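Local structure of nucleoporin NUP170 (Chaetomium thermophilum, 5HAX) at residues Asp25-Cys30 with Ala304-Leu309; Leu319-Thr324 with Gln340-Gln345; His398-Met403 with Leu434-Arg439; Asn438-Ile443 with Phe474-Asn479. The protein is a nucleoporin of the nuclear pore complex and, like its relatives in other species (Nup155 in animals), probably acts as a structural scaffold component of the pore's inner ring. All coordinates share one frame; numbering follows the deposited sequence.

Overall arrangement
Seven sheets of four or five strands form a beta-propeller, and all four contacts lie in or against it. Near the N terminus, contact 1 sets residues 25-30 against 304-309, closing a loop of 273 residues that holds four whole blades. Contact 2 opens only after contact 1 has closed: it pairs 319-324 with 340-345 in the same blade, closing 15 residues, and strands 307-313 and 318-324 hydrogen-bond so that the two contacts touch. About 34 Å away, centre to centre, contact 3 joins two loops of the next blade. Contact 4 follows without nesting, sharing Asn438 and Arg439, and passes into the blade that strand 50-57 completes; contacts 3 and 4 each close 30 residues.

Contact 1 of 4, residues Asp25-Cys30 with Ala304-Leu309; sequences DLDSYC and ASKLHL. With EDO (1,2-ethanediol), chain G.
The Asp27 carboxylate meets the backbone of 305-307 with both oxygens, one to each of two successive amides. With CG anti to its own carbonyl carbon (chi1 -69°), the group reaches out from the short helical turn 26-29. Lys306 N donates to Asp27 OD1 at 2.8 Å, nearly straight at 169°. Leu307 N donates to Asp27 OD2 at 3.2 Å; both oxygens use their syn lone pairs, so the two bonds grip the carboxylate as a pair. Ser305 N adds a weak bond to OD1, and a water joins Asp25 OD1, Asp27 OD1 and Ser305 N. An alanine in place of Asp27 would remove both acceptors, and the loop before strand 307-313 would probably be held less firmly, by apolar packing alone. In this beta-propeller the turn lies just upstream of strand 33-35, which pairs with strand 341-348 in the blade of 307-313. Leu307 runs past Asp27 in the opposite direction, its CG 3.3 Å from Asp27 OD2. Its CD1 then lies 3.8 Å from Cys30 CB and 4.0 Å from Leu26 CD2, the two leucine side chains crossing at about a right angle. Small Ala304 fits close to the turn, its CB 3.9 Å from Leu26 CB. Ethanediol, probably from the crystallisation liquor, donates a hydrogen bond to each carbonyl oxygen of Asp27 and Cys30.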
loop_
_atom_site.group_PDB
_atom_site.type_symbol
_atom_site.label_atom_id
_atom_site.label_comp_id
_atom_site.label_asym_id
_atom_site.label_seq_id
_atom_site.Cartn_x
_atom_site.Cartn_y
_atom_site.Cartn_z
ATOM N N ASP A 25 -11.719 -8.621 7.484
ATOM C CA ASP A 25 -11.181 -8.872 6.158
ATOM C C ASP A 25 -12.165 -8.405 5.089
ATOM O O ASP A 25 -13.359 -8.223 5.341
ATOM C CB ASP A 25 -10.874 -10.357 5.971
ATOM C CG ASP A 25 -12.086 -11.240 6.209
ATOM O OD1 ASP A 25 -12.762 -11.603 5.227
ATOM O OD2 ASP A 25 -12.367 -11.569 7.380
ATOM N N LEU A 26 -11.641 -8.221 3.873
ATOM C CA LEU A 26 -12.441 -7.667 2.783
ATOM C C LEU A 26 -13.672 -8.520 2.497
ATOM O O LEU A 26 -14.766 -7.984 2.285
ATOM C CB LEU A 26 -11.585 -7.537 1.524
ATOM C CG LEU A 26 -12.258 -6.837 0.342
ATOM C CD1 LEU A 26 -12.381 -5.349 0.620
ATOM C CD2 LEU A 26 -11.495 -7.089 -0.951
ATOM N N ASP A 27 -13.511 -9.849 2.464
ATOM C CA ASP A 27 -14.647 -10.730 2.198
ATOM C C ASP A 27 -15.778 -10.513 3.194
ATOM O O ASP A 27 -16.946 -10.757 2.868
ATOM C CB ASP A 27 -14.213 -12.198 2.241
ATOM C CG ASP A 27 -13.315 -12.586 1.081
ATOM O OD1 ASP A 27 -12.610 -13.611 1.198
ATOM O OD2 ASP A 27 -13.309 -11.878 0.053
ATOM N N SER A 28 -15.457 -10.052 4.405
ATOM C CA SER A 28 -16.450 -9.997 5.473
ATOM C C SER A 28 -17.361 -8.783 5.363
ATOM O O SER A 28 -18.521 -8.856 5.785
ATOM C CB SER A 28 -15.758 -9.997 6.836
ATOM O OG SER A 28 -15.006 -11.184 7.020
ATOM N N TYR A 29 -16.870 -7.665 4.822
ATOM C CA TYR A 29 -17.706 -6.489 4.617
ATOM C C TYR A 29 -18.007 -6.226 3.148
ATOM O O TYR A 29 -18.642 -5.214 2.831
ATOM C CB TYR A 29 -17.071 -5.250 5.275
ATOM C CG TYR A 29 -15.770 -4.733 4.695
ATOM C CD1 TYR A 29 -14.549 -5.052 5.278
ATOM C CD2 TYR A 29 -15.765 -3.878 3.601
ATOM C CE1 TYR A 29 -13.360 -4.559 4.766
ATOM C CE2 TYR A 29 -14.584 -3.382 3.083
ATOM C CZ TYR A 29 -13.386 -3.723 3.670
ATOM O OH TYR A 29 -12.211 -3.225 3.154
ATOM N N CYS A 30 -17.588 -7.120 2.250
ATOM C CA CYS A 30 -18.037 -7.113 0.863
ATOM C C CYS A 30 -18.725 -8.437 0.559
ATOM O O CYS A 30 -18.404 -9.103 -0.430
ATOM C CB CYS A 30 -16.866 -6.875 -0.096
ATOM S SG CYS A 30 -16.182 -5.204 -0.045
ATOM N N ALA A 304 -7.553 -10.810 0.760
ATOM C CA ALA A 304 -8.835 -11.499 0.758
ATOM C C ALA A 304 -8.658 -12.887 0.162
ATOM O O ALA A 304 -7.892 -13.068 -0.788
ATOM C CB ALA A 304 -9.884 -10.711 -0.031
ATOM N N SER A 305 -9.380 -13.858 0.723
ATOM C CA SER A 305 -9.300 -15.233 0.243
ATOM C C SER A 305 -10.154 -15.440 -1.004
ATOM O O SER A 305 -9.676 -15.975 -2.011
ATOM C CB SER A 305 -9.740 -16.195 1.346
ATOM O OG SER A 305 -9.850 -17.517 0.853
ATOM N N LYS A 306 -11.419 -15.025 -0.953
ATOM C CA LYS A 306 -12.371 -15.299 -2.024
ATOM C C LYS A 306 -12.312 -14.258 -3.139
ATOM O O LYS A 306 -12.142 -14.615 -4.309
ATOM C CB LYS A 306 -13.786 -15.376 -1.442
ATOM C CG LYS A 306 -13.993 -16.550 -0.495
ATOM C CD LYS A 306 -15.297 -16.428 0.276
ATOM C CE LYS A 306 -15.441 -17.546 1.298
ATOM N NZ LYS A 306 -16.597 -17.330 2.210
ATOM N N LEU A 307 -12.446 -12.975 -2.802
ATOM C CA LEU A 307 -12.467 -11.924 -3.816
ATOM C C LEU A 307 -11.087 -11.791 -4.447
ATOM O O LEU A 307 -10.127 -11.380 -3.788
ATOM C CB LEU A 307 -12.923 -10.603 -3.204
ATOM C CG LEU A 307 -14.379 -10.568 -2.735
ATOM C CD1 LEU A 307 -14.677 -9.252 -2.035
ATOM C CD2 LEU A 307 -15.340 -10.784 -3.900
ATOM N N HIS A 308 -10.996 -12.128 -5.733
ATOM C CA HIS A 308 -9.742 -12.121 -6.476
ATOM C C HIS A 308 -9.507 -10.847 -7.273
ATOM O O HIS A 308 -8.350 -10.511 -7.548
ATOM C CB HIS A 308 -9.702 -13.299 -7.458
ATOM C CG HIS A 308 -9.327 -14.608 -6.834
ATOM N ND1 HIS A 308 -9.986 -15.134 -5.744
ATOM C CD2 HIS A 308 -8.373 -15.510 -7.168
ATOM C CE1 HIS A 308 -9.446 -16.297 -5.426
ATOM N NE2 HIS A 308 -8.466 -16.549 -6.276
ATOM N N LEU A 309 -10.562 -10.134 -7.664
ATOM C CA LEU A 309 -10.437 -9.170 -8.747
ATOM C C LEU A 309 -11.513 -8.103 -8.631
ATOM O O LEU A 309 -12.665 -8.407 -8.310
ATOM C CB LEU A 309 -10.547 -9.889 -10.097
ATOM C CG LEU A 309 -10.162 -9.126 -11.358
ATOM C CD1 LEU A 309 -8.669 -8.848 -11.372
ATOM C CD2 LEU A 309 -10.582 -9.923 -12.582
HETATM C C1 EDO G . -16.976 -12.774 -0.342
HETATM O O1 EDO G . -17.656 -12.277 0.816
HETATM C C2 EDO G . -17.925 -12.768 -1.535
HETATM O O2 EDO G . -18.480 -11.457 -1.697
HETATM O O HOH W 1 -10.766 -13.315 3.426
#

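Contact 2 of 4, residues Leu319-Thr324 with Gln340-Gln345; sequences LFLSAT and QSMQLQ
Ser322 and Gln343 face each other as an antiparallel hydrogen-bonded pair: Ser322 N donates a hydrogen bond to Gln343 O at 3.0 Å, and Gln343 N donates one to Ser322 O at 3.1 Å. On either side of this pair, Thr324 N bonds Ser341 O and Gln345 N bonds Phe320 O in the plane of that carbonyl. Thr324 O takes the N-H of Gln340 at 3.1 Å, almost straight at 174°, together with a weak bond from Ser341 N; two residues opposite one make this a classic beta bulge. The pairing joins the third and fourth strands of a propeller blade, and Gln345 carries the sheet on through its backbone to Gly33. Polar residues suit the face of Ser322, Thr324, Ser341 and Gln343, where all but Ser322 are exposed. There Gln345, bent at chi2 (-78°), turns its amide back so that NE2 makes a weak bond to Ser322 OG. The other face is apolar: Leu321 CD2 lies 3.7 Å from Met342 CG as the two chains cross obliquely, and Met342 also packs on Ile251 and Ile266 of the preceding blade. Leu344, with CG anti to its backbone N, sends CD1 to 3.7 Å from Leu319 CB.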
loop_
_atom_site.group_PDB
_atom_site.type_symbol
_atom_site.label_atom_id
_atom_site.label_comp_id
_atom_site.label_asym_id
_atom_site.label_seq_id
_atom_site.Cartn_x
_atom_site.Cartn_y
_atom_site.Cartn_z
ATOM N N LEU A 319 -17.075 -3.870 -9.792
ATOM C CA LEU A 319 -17.506 -5.260 -9.731
ATOM C C LEU A 319 -16.422 -6.076 -9.038
ATOM O O LEU A 319 -15.282 -6.120 -9.510
ATOM C CB LEU A 319 -17.767 -5.811 -11.134
ATOM C CG LEU A 319 -18.528 -4.914 -12.113
ATOM C CD1 LEU A 319 -18.625 -5.588 -13.477
ATOM C CD2 LEU A 319 -19.909 -4.577 -11.581
ATOM N N PHE A 320 -16.779 -6.727 -7.936
ATOM C CA PHE A 320 -15.846 -7.548 -7.172
ATOM C C PHE A 320 -16.150 -9.019 -7.429
ATOM O O PHE A 320 -17.248 -9.495 -7.116
ATOM C CB PHE A 320 -15.933 -7.221 -5.683
ATOM C CG PHE A 320 -15.361 -5.880 -5.336
ATOM C CD1 PHE A 320 -14.038 -5.759 -4.941
ATOM C CD2 PHE A 320 -16.138 -4.738 -5.427
ATOM C CE1 PHE A 320 -13.504 -4.525 -4.630
ATOM C CE2 PHE A 320 -15.610 -3.499 -5.117
ATOM C CZ PHE A 320 -14.289 -3.392 -4.720
ATOM N N LEU A 321 -15.178 -9.730 -7.995
ATOM C CA LEU A 321 -15.359 -11.109 -8.424
ATOM C C LEU A 321 -14.554 -12.054 -7.550
ATOM O O LEU A 321 -13.380 -11.805 -7.256
ATOM C CB LEU A 321 -14.936 -11.298 -9.882
ATOM C CG LEU A 321 -15.723 -10.468 -10.893
ATOM C CD1 LEU A 321 -14.886 -9.287 -11.347
ATOM C CD2 LEU A 321 -16.158 -11.322 -12.074
ATOM N N SER A 322 -15.197 -13.144 -7.153
ATOM C CA SER A 322 -14.526 -14.253 -6.501
ATOM C C SER A 322 -14.046 -15.251 -7.545
ATOM O O SER A 322 -14.474 -15.236 -8.700
ATOM C CB SER A 322 -15.464 -14.948 -5.516
ATOM O OG SER A 322 -16.539 -15.564 -6.206
ATOM N N ALA A 323 -13.139 -16.122 -7.118
ATOM C CA ALA A 323 -12.706 -17.253 -7.921
ATOM C C ALA A 323 -12.474 -18.427 -6.985
ATOM O O ALA A 323 -12.020 -18.242 -5.853
ATOM C CB ALA A 323 -11.435 -16.939 -8.716
ATOM N N THR A 324 -12.800 -19.629 -7.455
ATOM C CA THR A 324 -12.725 -20.821 -6.624
ATOM C C THR A 324 -12.225 -21.992 -7.449
ATOM O O THR A 324 -12.533 -22.105 -8.639
ATOM C CB THR A 324 -14.089 -21.164 -6.013
ATOM O OG1 THR A 324 -15.069 -21.280 -7.054
ATOM C CG2 THR A 324 -14.522 -20.086 -5.031
ATOM N N GLN A 340 -10.857 -22.486 -11.171
ATOM C CA GLN A 340 -11.528 -22.923 -12.387
ATOM C C GLN A 340 -12.861 -22.226 -12.614
ATOM O O GLN A 340 -13.507 -22.481 -13.637
ATOM C CB GLN A 340 -11.746 -24.445 -12.358
ATOM C CG GLN A 340 -10.453 -25.250 -12.325
ATOM C CD GLN A 340 -9.589 -25.021 -13.553
ATOM O OE1 GLN A 340 -10.087 -24.670 -14.623
ATOM N NE2 GLN A 340 -8.282 -25.214 -13.402
ATOM N N SER A 341 -13.280 -21.348 -11.707
ATOM C CA SER A 341 -14.544 -20.639 -11.826
ATOM C C SER A 341 -14.359 -19.222 -11.306
ATOM O O SER A 341 -13.541 -18.975 -10.417
ATOM C CB SER A 341 -15.658 -21.353 -11.048
ATOM O OG SER A 341 -16.881 -20.646 -11.134
ATOM N N MET A 342 -15.119 -18.291 -11.882
ATOM C CA MET A 342 -15.110 -16.894 -11.472
ATOM C C MET A 342 -16.536 -16.369 -11.514
ATOM O O MET A 342 -17.266 -16.614 -12.479
ATOM C CB MET A 342 -14.205 -16.041 -12.376
ATOM C CG MET A 342 -14.304 -14.540 -12.120
ATOM S SD MET A 342 -13.144 -13.574 -13.113
ATOM C CE MET A 342 -11.595 -13.972 -12.313
ATOM N N GLN A 343 -16.927 -15.642 -10.469
ATOM C CA GLN A 343 -18.307 -15.200 -10.319
ATOM C C GLN A 343 -18.355 -13.787 -9.761
ATOM O O GLN A 343 -17.637 -13.459 -8.811
ATOM C CB GLN A 343 -19.083 -16.148 -9.395
ATOM C CG GLN A 343 -20.542 -15.774 -9.203
ATOM C CD GLN A 343 -21.272 -16.745 -8.296
ATOM O OE1 GLN A 343 -20.768 -17.824 -7.987
ATOM N NE2 GLN A 343 -22.467 -16.362 -7.860
ATOM N N LEU A 344 -19.212 -12.958 -10.353
ATOM C CA LEU A 344 -19.480 -11.634 -9.806
ATOM C C LEU A 344 -20.330 -11.770 -8.548
ATOM O O LEU A 344 -21.473 -12.234 -8.608
ATOM C CB LEU A 344 -20.180 -10.757 -10.840
ATOM C CG LEU A 344 -20.721 -9.422 -10.319
ATOM C CD1 LEU A 344 -19.637 -8.640 -9.590
ATOM C CD2 LEU A 344 -21.297 -8.597 -11.458
ATOM N N GLN A 345 -19.771 -11.361 -7.411
ATOM C CA GLN A 345 -20.389 -11.540 -6.102
ATOM C C GLN A 345 -20.920 -10.253 -5.495
ATOM O O GLN A 345 -22.012 -10.254 -4.922
ATOM C CB GLN A 345 -19.376 -12.156 -5.127
ATOM C CG GLN A 345 -18.964 -13.584 -5.451
ATOM C CD GLN A 345 -20.004 -14.604 -5.029
ATOM O OE1 GLN A 345 -21.154 -14.261 -4.758
ATOM N NE2 GLN A 345 -19.599 -15.866 -4.962
#

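Contact 3 of 4, residues His398-Met403 with Leu434-Arg439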
loop_
_atom_site.group_PDB
_atom_site.type_symbol
_atom_site.label_atom_id
_atom_site.label_comp_id
_atom_site.label_asym_id
_atom_site.label_seq_id
_atom_site.Cartn_x
_atom_site.Cartn_y
_atom_site.Cartn_z
ATOM N N HIS A 398 -16.574 15.773 -19.417
ATOM C CA HIS A 398 -16.291 16.756 -20.446
ATOM C C HIS A 398 -14.978 16.409 -21.137
ATOM O O HIS A 398 -14.058 15.884 -20.503
ATOM C CB HIS A 398 -16.219 18.163 -19.845
ATOM C CG HIS A 398 -17.392 18.498 -18.976
ATOM N ND1 HIS A 398 -18.645 18.759 -19.488
ATOM C CD2 HIS A 398 -17.507 18.596 -17.631
ATOM C CE1 HIS A 398 -19.480 19.011 -18.495
ATOM N NE2 HIS A 398 -18.814 18.920 -17.358
ATOM N N PRO A 399 -14.858 16.690 -22.437
ATOM C CA PRO A 399 -13.723 16.168 -23.206
ATOM C C PRO A 399 -12.423 16.925 -22.998
ATOM O O PRO A 399 -11.404 16.534 -23.580
ATOM C CB PRO A 399 -14.212 16.303 -24.656
ATOM C CG PRO A 399 -15.255 17.406 -24.629
ATOM C CD PRO A 399 -15.598 17.713 -23.192
ATOM N N ASN A 400 -12.428 17.983 -22.187
ATOM C CA ASN A 400 -11.241 18.791 -21.940
ATOM C C ASN A 400 -10.677 18.634 -20.538
ATOM O O ASN A 400 -9.459 18.726 -20.368
ATOM C CB ASN A 400 -11.554 20.273 -22.175
ATOM C CG ASN A 400 -12.458 20.851 -21.103
ATOM O OD1 ASN A 400 -11.991 21.492 -20.161
ATOM N ND2 ASN A 400 -13.759 20.619 -21.237
ATOM N N GLN A 401 -11.523 18.391 -19.538
ATOM C CA GLN A 401 -11.116 18.382 -18.139
ATOM C C GLN A 401 -11.475 17.050 -17.502
ATOM O O GLN A 401 -12.628 16.611 -17.575
ATOM C CB GLN A 401 -11.789 19.524 -17.373
ATOM C CG GLN A 401 -11.231 19.744 -15.977
ATOM C CD GLN A 401 -11.978 20.820 -15.212
ATOM O OE1 GLN A 401 -13.080 21.217 -15.592
ATOM N NE2 GLN A 401 -11.379 21.300 -14.130
ATOM N N ASP A 402 -10.488 16.413 -16.876
ATOM C CA ASP A 402 -10.718 15.218 -16.078
ATOM C C ASP A 402 -11.053 15.610 -14.647
ATOM O O ASP A 402 -10.511 16.582 -14.113
ATOM C CB ASP A 402 -9.487 14.308 -16.084
ATOM C CG ASP A 402 -9.252 13.641 -17.424
ATOM O OD1 ASP A 402 -10.130 13.737 -18.305
ATOM O OD2 ASP A 402 -8.188 13.006 -17.590
ATOM N N MET A 403 -11.958 14.851 -14.035
ATOM C CA MET A 403 -12.254 14.955 -12.611
ATOM C C MET A 403 -11.826 13.658 -11.941
ATOM O O MET A 403 -12.113 12.568 -12.450
ATOM C CB MET A 403 -13.742 15.214 -12.362
ATOM C CG MET A 403 -14.250 16.563 -12.863
ATOM S SD MET A 403 -13.394 17.994 -12.160
ATOM C CE MET A 403 -13.648 17.745 -10.402
ATOM N N LEU A 434 -8.525 18.575 -11.536
ATOM C CA LEU A 434 -7.356 18.901 -12.338
ATOM C C LEU A 434 -7.704 20.038 -13.292
ATOM O O LEU A 434 -8.838 20.149 -13.765
ATOM C CB LEU A 434 -6.872 17.679 -13.124
ATOM C CG LEU A 434 -6.551 16.428 -12.300
ATOM C CD1 LEU A 434 -6.202 15.264 -13.218
ATOM C CD2 LEU A 434 -5.422 16.688 -11.305
ATOM N N GLU A 435 -6.719 20.890 -13.564
ATOM C CA GLU A 435 -6.961 22.091 -14.351
ATOM C C GLU A 435 -7.347 21.740 -15.787
ATOM O O GLU A 435 -7.166 20.613 -16.256
ATOM C CB GLU A 435 -5.727 22.992 -14.347
ATOM C CG GLU A 435 -5.432 23.629 -12.997
ATOM C CD GLU A 435 -4.238 24.564 -13.040
ATOM O OE1 GLU A 435 -4.013 25.287 -12.045
ATOM O OE2 GLU A 435 -3.525 24.576 -14.065
ATOM N N ASN A 436 -7.893 22.736 -16.484
ATOM C CA ASN A 436 -8.275 22.564 -17.879
ATOM C C ASN A 436 -7.061 22.201 -18.721
ATOM O O ASN A 436 -6.032 22.882 -18.676
ATOM C CB ASN A 436 -8.927 23.844 -18.404
ATOM C CG ASN A 436 -9.019 23.877 -19.920
ATOM O OD1 ASN A 436 -8.324 24.652 -20.579
ATOM N ND2 ASN A 436 -9.879 23.035 -20.482
ATOM N N GLY A 437 -7.184 21.118 -19.488
ATOM C CA GLY A 437 -6.114 20.616 -20.318
ATOM C C GLY A 437 -5.396 19.410 -19.750
ATOM O O GLY A 437 -4.695 18.717 -20.496
ATOM N N ASN A 438 -5.548 19.141 -18.454
ATOM C CA ASN A 438 -4.904 17.996 -17.821
ATOM C C ASN A 438 -5.671 16.729 -18.177
ATOM O O ASN A 438 -6.791 16.518 -17.700
ATOM C CB ASN A 438 -4.838 18.179 -16.308
ATOM C CG ASN A 438 -3.611 18.955 -15.863
ATOM O OD1 ASN A 438 -2.513 18.405 -15.776
ATOM N ND2 ASN A 438 -3.794 20.237 -15.568
ATOM N N ARG A 439 -5.075 15.892 -19.021
ATOM C CA ARG A 439 -5.590 14.560 -19.312
ATOM C C ARG A 439 -4.768 13.547 -18.526
ATOM O O ARG A 439 -3.559 13.420 -18.745
ATOM C CB ARG A 439 -5.523 14.258 -20.808
ATOM C CG ARG A 439 -6.166 12.935 -21.200
ATOM C CD ARG A 439 -6.038 12.677 -22.692
ATOM N NE ARG A 439 -7.082 11.782 -23.183
ATOM C CZ ARG A 439 -8.327 12.163 -23.452
ATOM N NH1 ARG A 439 -9.212 11.281 -23.897
ATOM N NH2 ARG A 439 -8.694 13.428 -23.275
#
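Two carboxamides meet tip to tip, the planes of Asn400 and Asn436 turned 52° apart. Asn436 ND2 donates to Asn400 OD1 at 2.6 Å; the oxygen lies close to the plane of the Asn436 amide, whereas the donor stands above that of Asn400. A third amide, on Gln401, is presented edge-on, with Leu434 O almost in its plane. Pro399 O lies at the edge of the Arg439 guanidinium, near its plane, 4.1 Å from NH2. These loops belong to a beta-propeller blade: one joins strands 390-395 and 403-409; the other, leading from 427-433 to the next blade, is shaped by a type II beta turn from Glu435 to Asn438, closed by Asn438 N to Glu435 O at 3.1 Å. Gly437 suits its place because the positive phi (102°) would drive a CB into the carbonyl oxygen of Asn436; its N-H makes a weak bond to Asn400 O.

Gln401 extends fully, CG anti to its backbone N, so that NE2 reaches Leu434 O at 2.8 Å and 166° while also bonding Glu433 OE2. An alanine here would remove this amide, and the chain at Leu434, just before the turn, would probably be tethered less firmly. Asp402 is oriented largely from outside, by Arg396, in a salt bridge to OD1, and by Thr440 N-H, bonded to OD2. That places Asp402 OD2 3.5 Å from Arg439 CA.

Contact 4 of 4, residues Asn438-Ile443 with Phe474-Asn479; sequences NRTIEI and FAVLTN
Ile441 lies along residues 477-479. Its CB sits 3.7 Å from Leu477 O; from there the CG2 branch, anti to the backbone N, meets Leu477 CD2 at 4.2 Å, while the other branch runs out extended (chi2 169°) until CD1 rests 3.9 Å from Asn479 N. The branched chain thus covers polar backbone with methyl groups. Beneath it, Leu477 O accepts Ile441 N at 2.8 Å and, weakly, Glu442 N, so two residues face one in a classic beta bulge. Leu477 N answers with a bond of 2.8 Å to Glu442 O, nearly along the C=O axis. These are the first two strands of the blade that N-terminal strand 50-57 completes beyond 481-487, the ring-closing "Velcro" of beta-propellers. On one face Ile443 and Val476 lie side by side, pointing the same way, and Thr440 CG2 crosses obliquely over Val476 CG1. Asn479 supplies a side-chain acceptor: OD1 takes the N-H of Arg439 at 2.9 Å from well above its amide plane, while ND2 bonds Gly437 O. Thr478 OG1 lies 2.9 Å from Asn438 OD1 and probably bonds it, though Gly481 O is also within reach; Thr480 OG1 meets both side-chain oxygens.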
loop_
_atom_site.group_PDB
_atom_site.type_symbol
_atom_site.label_atom_id
_atom_site.label_comp_id
_atom_site.label_asym_id
_atom_site.label_seq_id
_atom_site.Cartn_x
_atom_site.Cartn_y
_atom_site.Cartn_z
ATOM N N ASN A 438 -5.548 19.141 -18.454
ATOM C CA ASN A 438 -4.904 17.996 -17.821
ATOM C C ASN A 438 -5.671 16.729 -18.177
ATOM O O ASN A 438 -6.791 16.518 -17.700
ATOM C CB ASN A 438 -4.838 18.179 -16.308
ATOM C CG ASN A 438 -3.611 18.955 -15.863
ATOM O OD1 ASN A 438 -2.513 18.405 -15.776
ATOM N ND2 ASN A 438 -3.794 20.237 -15.568
ATOM N N ARG A 439 -5.075 15.892 -19.021
ATOM C CA ARG A 439 -5.590 14.560 -19.312
ATOM C C ARG A 439 -4.768 13.547 -18.526
ATOM O O ARG A 439 -3.559 13.420 -18.745
ATOM C CB ARG A 439 -5.523 14.258 -20.808
ATOM C CG ARG A 439 -6.166 12.935 -21.200
ATOM C CD ARG A 439 -6.038 12.677 -22.692
ATOM N NE ARG A 439 -7.082 11.782 -23.183
ATOM C CZ ARG A 439 -8.327 12.163 -23.452
ATOM N NH1 ARG A 439 -9.212 11.281 -23.897
ATOM N NH2 ARG A 439 -8.694 13.428 -23.275
ATOM N N THR A 440 -5.420 12.834 -17.611
ATOM C CA THR A 440 -4.727 11.826 -16.822
ATOM C C THR A 440 -4.342 10.644 -17.702
ATOM O O THR A 440 -5.129 10.184 -18.533
ATOM C CB THR A 440 -5.608 11.356 -15.664
ATOM O OG1 THR A 440 -6.023 12.488 -14.888
ATOM C CG2 THR A 440 -4.851 10.378 -14.766
ATOM N N ILE A 441 -3.119 10.157 -17.513
ATOM C CA ILE A 441 -2.569 9.057 -18.295
ATOM C C ILE A 441 -2.394 7.805 -17.443
ATOM O O ILE A 441 -2.778 6.708 -17.849
ATOM C CB ILE A 441 -1.231 9.469 -18.950
ATOM C CG1 ILE A 441 -1.482 10.558 -20.000
ATOM C CG2 ILE A 441 -0.541 8.263 -19.591
ATOM C CD1 ILE A 441 -0.225 11.223 -20.508
ATOM N N GLU A 442 -1.813 7.952 -16.256
ATOM C CA GLU A 442 -1.475 6.803 -15.430
ATOM C C GLU A 442 -1.364 7.254 -13.981
ATOM O O GLU A 442 -1.048 8.414 -13.703
ATOM C CB GLU A 442 -0.165 6.158 -15.898
ATOM C CG GLU A 442 0.048 4.738 -15.409
ATOM C CD GLU A 442 1.387 4.166 -15.842
ATOM O OE1 GLU A 442 2.048 4.778 -16.709
ATOM O OE2 GLU A 442 1.780 3.105 -15.312
ATOM N N ILE A 443 -1.635 6.326 -13.066
ATOM C CA ILE A 443 -1.522 6.565 -11.632
ATOM C C ILE A 443 -0.797 5.376 -11.020
ATOM O O ILE A 443 -1.201 4.226 -11.230
ATOM C CB ILE A 443 -2.900 6.767 -10.971
ATOM C CG1 ILE A 443 -3.603 7.983 -11.584
ATOM C CG2 ILE A 443 -2.750 6.945 -9.459
ATOM C CD1 ILE A 443 -5.016 8.219 -11.073
ATOM N N PHE A 474 0.738 8.704 -4.148
ATOM C CA PHE A 474 0.415 8.237 -5.490
ATOM C C PHE A 474 0.769 9.313 -6.502
ATOM O O PHE A 474 0.391 10.477 -6.335
ATOM C CB PHE A 474 -1.068 7.874 -5.591
ATOM C CG PHE A 474 -1.552 7.024 -4.456
ATOM C CD1 PHE A 474 -1.557 5.643 -4.559
ATOM C CD2 PHE A 474 -1.979 7.608 -3.276
ATOM C CE1 PHE A 474 -1.993 4.859 -3.508
ATOM C CE2 PHE A 474 -2.413 6.830 -2.223
ATOM C CZ PHE A 474 -2.420 5.453 -2.340
ATOM N N ALA A 475 1.500 8.919 -7.541
ATOM C CA ALA A 475 1.890 9.826 -8.612
ATOM C C ALA A 475 0.845 9.764 -9.720
ATOM O O ALA A 475 0.630 8.702 -10.313
ATOM C CB ALA A 475 3.271 9.457 -9.149
ATOM N N VAL A 476 0.204 10.897 -9.993
ATOM C CA VAL A 476 -0.814 11.010 -11.033
ATOM C C VAL A 476 -0.141 11.678 -12.229
ATOM O O VAL A 476 0.104 12.888 -12.222
ATOM C CB VAL A 476 -2.033 11.805 -10.553
ATOM C CG1 VAL A 476 -3.076 11.914 -11.665
ATOM C CG2 VAL A 476 -2.632 11.160 -9.318
ATOM N N LEU A 477 0.154 10.890 -13.261
ATOM C CA LEU A 477 0.775 11.417 -14.469
ATOM C C LEU A 477 -0.290 11.974 -15.402
ATOM O O LEU A 477 -1.242 11.271 -15.754
ATOM C CB LEU A 477 1.576 10.326 -15.176
ATOM C CG LEU A 477 2.165 10.679 -16.547
ATOM C CD1 LEU A 477 3.245 11.744 -16.418
ATOM C CD2 LEU A 477 2.711 9.435 -17.231
ATOM N N THR A 478 -0.129 13.232 -15.793
ATOM C CA THR A 478 -0.949 13.865 -16.819
ATOM C C THR A 478 -0.059 14.264 -17.991
ATOM O O THR A 478 1.158 14.057 -17.980
ATOM C CB THR A 478 -1.689 15.089 -16.270
ATOM O OG1 THR A 478 -0.765 16.166 -16.070
ATOM C CG2 THR A 478 -2.389 14.764 -14.958
ATOM N N ASN A 479 -0.682 14.848 -19.011
ATOM C CA ASN A 479 0.046 15.334 -20.175
ATOM C C ASN A 479 0.807 16.622 -19.896
ATOM O O ASN A 479 1.515 17.106 -20.787
ATOM C CB ASN A 479 -0.918 15.547 -21.346
ATOM C CG ASN A 479 -2.023 16.533 -21.020
ATOM O OD1 ASN A 479 -2.456 16.640 -19.872
ATOM N ND2 ASN A 479 -2.486 17.258 -22.031
#